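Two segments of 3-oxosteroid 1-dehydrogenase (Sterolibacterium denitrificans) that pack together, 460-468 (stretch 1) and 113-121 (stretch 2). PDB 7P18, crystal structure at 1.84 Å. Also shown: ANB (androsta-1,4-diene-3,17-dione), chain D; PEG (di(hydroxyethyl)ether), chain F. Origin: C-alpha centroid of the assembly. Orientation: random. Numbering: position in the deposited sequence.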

# COMPACT_ATOMS: atom_id res chain seq x y z
N GLY A 460 -21.37 -4.78 9.11
CA GLY A 460 -22.42 -5.58 8.44
C GLY A 460 -21.88 -6.71 7.56
O GLY A 460 -22.69 -7.41 6.91
N ASN A 461 -20.58 -6.92 7.48
CA ASN A 461 -19.99 -8.01 6.68
C ASN A 461 -18.68 -8.44 7.31
O ASN A 461 -18.19 -7.71 8.17
CB ASN A 461 -19.81 -7.55 5.23
CG ASN A 461 -18.75 -6.48 5.12
OD1 ASN A 461 -17.55 -6.75 5.24
ND2 ASN A 461 -19.20 -5.26 4.94
N VAL A 462 -18.11 -9.57 6.86
CA VAL A 462 -16.91 -10.20 7.50
C VAL A 462 -15.66 -9.36 7.29
O VAL A 462 -14.77 -9.45 8.11
CB VAL A 462 -16.70 -11.66 7.05
CG1 VAL A 462 -17.88 -12.50 7.50
CG2 VAL A 462 -16.45 -11.77 5.55
N PHE A 463 -15.58 -8.55 6.23
CA PHE A 463 -14.40 -7.67 6.05
C PHE A 463 -14.38 -6.65 7.20
O PHE A 463 -13.36 -6.55 7.91
CB PHE A 463 -14.36 -6.98 4.68
CG PHE A 463 -13.34 -5.88 4.69
CD1 PHE A 463 -11.98 -6.15 4.67
CD2 PHE A 463 -13.75 -4.58 4.87
CE1 PHE A 463 -11.05 -5.13 4.76
CE2 PHE A 463 -12.81 -3.56 4.97
CZ PHE A 463 -11.48 -3.84 4.89
N ASP A 464 -15.46 -5.91 7.38
CA ASP A 464 -15.57 -4.90 8.46
C ASP A 464 -15.20 -5.53 9.81
O ASP A 464 -14.36 -4.98 10.55
CB ASP A 464 -16.98 -4.34 8.59
CG ASP A 464 -17.46 -3.41 7.49
OD1 ASP A 464 -16.91 -3.49 6.40
OD2 ASP A 464 -18.46 -2.74 7.73
N ARG A 465 -15.74 -6.72 10.09
CA ARG A 465 -15.60 -7.36 11.43
C ARG A 465 -14.19 -7.93 11.62
O ARG A 465 -13.81 -8.11 12.77
CB ARG A 465 -16.65 -8.45 11.59
CG ARG A 465 -18.07 -7.91 11.60
CD ARG A 465 -19.09 -8.90 12.05
NE ARG A 465 -19.29 -10.05 11.20
CZ ARG A 465 -20.23 -10.16 10.25
NH1 ARG A 465 -21.02 -9.16 9.95
NH2 ARG A 465 -20.34 -11.30 9.58
N TYR A 466 -13.41 -8.13 10.56
CA TYR A 466 -12.03 -8.67 10.67
C TYR A 466 -11.19 -7.82 11.64
O TYR A 466 -10.37 -8.38 12.36
CB TYR A 466 -11.38 -8.76 9.29
CG TYR A 466 -10.01 -9.39 9.27
CD1 TYR A 466 -9.79 -10.70 9.65
CD2 TYR A 466 -8.91 -8.66 8.84
CE1 TYR A 466 -8.51 -11.26 9.63
CE2 TYR A 466 -7.64 -9.20 8.80
CZ TYR A 466 -7.43 -10.51 9.20
OH TYR A 466 -6.15 -10.97 9.10
N TYR A 467 -11.33 -6.50 11.59
CA TYR A 467 -10.55 -5.55 12.42
C TYR A 467 -11.43 -4.95 13.51
O TYR A 467 -11.03 -3.93 14.09
CB TYR A 467 -9.90 -4.51 11.50
CG TYR A 467 -8.66 -4.98 10.78
CD1 TYR A 467 -7.60 -5.61 11.42
CD2 TYR A 467 -8.52 -4.74 9.42
CE1 TYR A 467 -6.45 -6.00 10.74
CE2 TYR A 467 -7.38 -5.12 8.72
CZ TYR A 467 -6.37 -5.79 9.37
OH TYR A 467 -5.28 -6.12 8.63
N GLY A 468 -12.62 -5.50 13.77
CA GLY A 468 -13.40 -5.19 14.98
C GLY A 468 -12.77 -5.82 16.24
O GLY A 468 -11.73 -6.49 16.13
C1 ANB D . -2.35 -2.13 3.63
C10 ANB D . -2.48 -3.25 4.61
C11 ANB D . -1.23 -1.87 6.44
C12 ANB D . -0.31 -1.88 7.67
C13 ANB D . -0.70 -3.00 8.62
C14 ANB D . -0.56 -4.32 7.85
C15 ANB D . -0.62 -5.39 8.95
C16 ANB D . 0.12 -4.75 10.14
C17 ANB D . 0.22 -3.27 9.81
C18 ANB D . -2.09 -2.79 9.25
C19 ANB D . -3.89 -3.12 5.25
C2 ANB D . -2.66 -2.22 2.33
C3 ANB D . -2.87 -3.53 1.71
C4 ANB D . -2.51 -4.66 2.55
C5 ANB D . -2.40 -4.58 3.88
C6 ANB D . -2.27 -5.82 4.72
C7 ANB D . -1.26 -5.70 5.85
C8 ANB D . -1.49 -4.43 6.65
C9 ANB D . -1.35 -3.22 5.70
O1 ANB D . -3.28 -3.65 0.55
O2 ANB D . 0.89 -2.46 10.41
C1 PEG F . -5.53 -19.30 10.53
O1 PEG F . -6.93 -19.51 10.69
C2 PEG F . -5.12 -17.89 10.89
O2 PEG F . -4.12 -17.40 9.98
C3 PEG F . -4.63 -16.57 8.93
C4 PEG F . -5.06 -15.23 9.45
O4 PEG F . -5.33 -14.28 8.42
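Stretch 2 (113-121) HRYPDYYQH

Stretch 2 has no regular helix or strand and lies as an irregular segment, extended at 115-117 and turning on either side of it, along the short helix of stretch 1 that begins at Val462. The two chains run in opposite directions: Asn461 is nearest Gln120 (CA to CA 7.0 Å), Phe463 nearest Pro116 (5.3 Å, CA to CA) and Tyr466 nearest Tyr115 (7.1 Å, CA to CA). Together they bury 518 Å², mostly through aromatic side chains and a proline.

Pro116 occupies the point of closest backbone approach. Its CA-to-CB bond points toward the helix, and its CG lies 3.7 Å from Val462 O and 3.9 Å from Phe463 CA. With chi1 in the m well, Val462 places CG2 4.0 Å from Pro116 CB and 3.6 Å from Gln120 OE1.

The CA-to-CB bond of Phe463 runs sideways to stretch 2, and its t rotamer sends the ring across stretch 2, to the Tyr118 side chain. Tyr118, also starting sideways, uses an m rotamer that brings its ring back to meet it: CE1 of Phe463 is 3.3 Å from CE1 of Tyr118, with the ring planes oblique at 48°. The edge of the Phe463 ring faces Tyr115, where the two CE1 atoms of Phe463 and Tyr115 are 4.5 Å apart.

The CA-to-CB bond of Tyr466 points toward stretch 2, and its t rotamer lays the ring across the backbone at Tyr115-Pro116. Tyr115 CA and Pro116 CD sit over one face, 4.1 and 4.2 Å from the Tyr466 ring centroid, as CH-pi contacts. The Tyr115 side chain, near t at -153°, passes alongside, so that its CG is 3.7 Å from Tyr466 CE2 and the two planes meet at 31°. Tyr467 starts sideways, but its m rotamer brings the phenol to Tyr115. There its edge is turned toward the Tyr115 face, and its OH donates to Tyr115 OH at 2.9 Å, the only direct hydrogen bond between the stretches. The Tyr115 hydroxyl also approaches C19 of the bound steroid (Tyr115 OH to ANB C19, 3.4 Å).

At the other end, Asn461 adopts the p rotamer and caps the helix: OD1 accepts from Asp464 N at 3.1 Å and, weakly, from Phe463 N at 2.8 Å from OD1. A water extends this polar corner to stretch 2, donating to Tyr118 O and weakly to Asn461 OD1 while accepting from Gln120 N. Gln120 folds back through m chi1 and chi2 angles, so that NE2 donates to Asp117 O at 2.9 Å while CG rests 4.2 Å from Asn461 OD1.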

# COMPACT_ATOMS: atom_id res chain seq x y z
N HIS A 113 -5.15 -16.51 5.88
CA HIS A 113 -6.29 -17.44 5.73
C HIS A 113 -7.61 -16.78 6.11
O HIS A 113 -8.68 -17.17 5.55
CB HIS A 113 -6.05 -18.74 6.54
CG HIS A 113 -4.83 -19.47 6.11
ND1 HIS A 113 -4.76 -20.12 4.90
CD2 HIS A 113 -3.64 -19.68 6.73
CE1 HIS A 113 -3.58 -20.67 4.75
NE2 HIS A 113 -2.86 -20.40 5.86
N ARG A 114 -7.57 -15.83 7.04
CA ARG A 114 -8.82 -15.22 7.58
C ARG A 114 -9.07 -13.81 7.01
O ARG A 114 -10.05 -13.16 7.44
CB ARG A 114 -8.73 -15.16 9.11
CG ARG A 114 -8.58 -16.51 9.78
CD ARG A 114 -8.17 -16.34 11.24
NE ARG A 114 -9.18 -15.58 11.95
CZ ARG A 114 -8.98 -14.90 13.07
NH1 ARG A 114 -7.80 -14.92 13.68
NH2 ARG A 114 -9.99 -14.22 13.59
N TYR A 115 -8.22 -13.33 6.11
CA TYR A 115 -8.26 -11.92 5.64
C TYR A 115 -9.25 -11.87 4.48
O TYR A 115 -8.91 -12.30 3.39
CB TYR A 115 -6.88 -11.47 5.20
CG TYR A 115 -6.64 -9.98 5.30
CD1 TYR A 115 -7.65 -9.04 5.08
CD2 TYR A 115 -5.38 -9.54 5.61
CE1 TYR A 115 -7.39 -7.67 5.21
CE2 TYR A 115 -5.11 -8.19 5.77
CZ TYR A 115 -6.10 -7.26 5.55
OH TYR A 115 -5.74 -5.95 5.73
N PRO A 116 -10.48 -11.37 4.66
CA PRO A 116 -11.48 -11.40 3.60
C PRO A 116 -11.18 -10.43 2.46
O PRO A 116 -10.55 -9.40 2.69
CB PRO A 116 -12.78 -10.95 4.28
CG PRO A 116 -12.46 -11.04 5.75
CD PRO A 116 -11.00 -10.71 5.85
N ASP A 117 -11.61 -10.82 1.25
CA ASP A 117 -11.65 -9.87 0.10
C ASP A 117 -12.44 -8.61 0.51
O ASP A 117 -13.35 -8.69 1.35
CB ASP A 117 -12.26 -10.54 -1.12
CG ASP A 117 -11.37 -11.60 -1.75
OD1 ASP A 117 -10.16 -11.64 -1.41
OD2 ASP A 117 -11.91 -12.35 -2.56
N TYR A 118 -12.13 -7.47 -0.09
CA TYR A 118 -12.71 -6.17 0.38
C TYR A 118 -14.17 -5.99 -0.01
O TYR A 118 -14.81 -5.12 0.56
CB TYR A 118 -11.81 -5.03 -0.11
CG TYR A 118 -10.53 -4.87 0.68
CD1 TYR A 118 -10.07 -5.81 1.60
CD2 TYR A 118 -9.75 -3.75 0.48
CE1 TYR A 118 -8.87 -5.64 2.28
CE2 TYR A 118 -8.56 -3.55 1.16
CZ TYR A 118 -8.13 -4.49 2.08
OH TYR A 118 -6.94 -4.26 2.72
N TYR A 119 -14.67 -6.66 -1.05
CA TYR A 119 -16.02 -6.42 -1.59
C TYR A 119 -16.85 -7.69 -1.43
O TYR A 119 -17.03 -8.45 -2.39
CB TYR A 119 -15.97 -5.98 -3.05
CG TYR A 119 -15.11 -4.79 -3.37
CD1 TYR A 119 -15.28 -3.56 -2.74
CD2 TYR A 119 -14.13 -4.87 -4.34
CE1 TYR A 119 -14.46 -2.47 -3.05
CE2 TYR A 119 -13.33 -3.80 -4.67
CZ TYR A 119 -13.53 -2.57 -4.06
OH TYR A 119 -12.72 -1.54 -4.42
N GLN A 120 -17.30 -7.98 -0.20
CA GLN A 120 -17.99 -9.25 0.09
C GLN A 120 -19.34 -9.28 -0.65
O GLN A 120 -19.86 -10.38 -0.88
CB GLN A 120 -18.18 -9.42 1.59
CG GLN A 120 -16.88 -9.73 2.32
CD GLN A 120 -16.27 -11.04 1.92
OE1 GLN A 120 -16.93 -12.06 1.96
NE2 GLN A 120 -15.00 -11.01 1.49
N HIS A 121 -19.88 -8.12 -1.02
CA HIS A 121 -21.17 -8.03 -1.75
C HIS A 121 -21.01 -8.38 -3.24
O HIS A 121 -22.03 -8.48 -3.90
CB HIS A 121 -21.76 -6.65 -1.59
CG HIS A 121 -20.85 -5.58 -2.08
ND1 HIS A 121 -19.84 -5.02 -1.26
CD2 HIS A 121 -20.72 -4.98 -3.29
CE1 HIS A 121 -19.20 -4.09 -1.95
NE2 HIS A 121 -19.69 -4.07 -3.20
O HOH W 1 -17.08 -6.28 2.20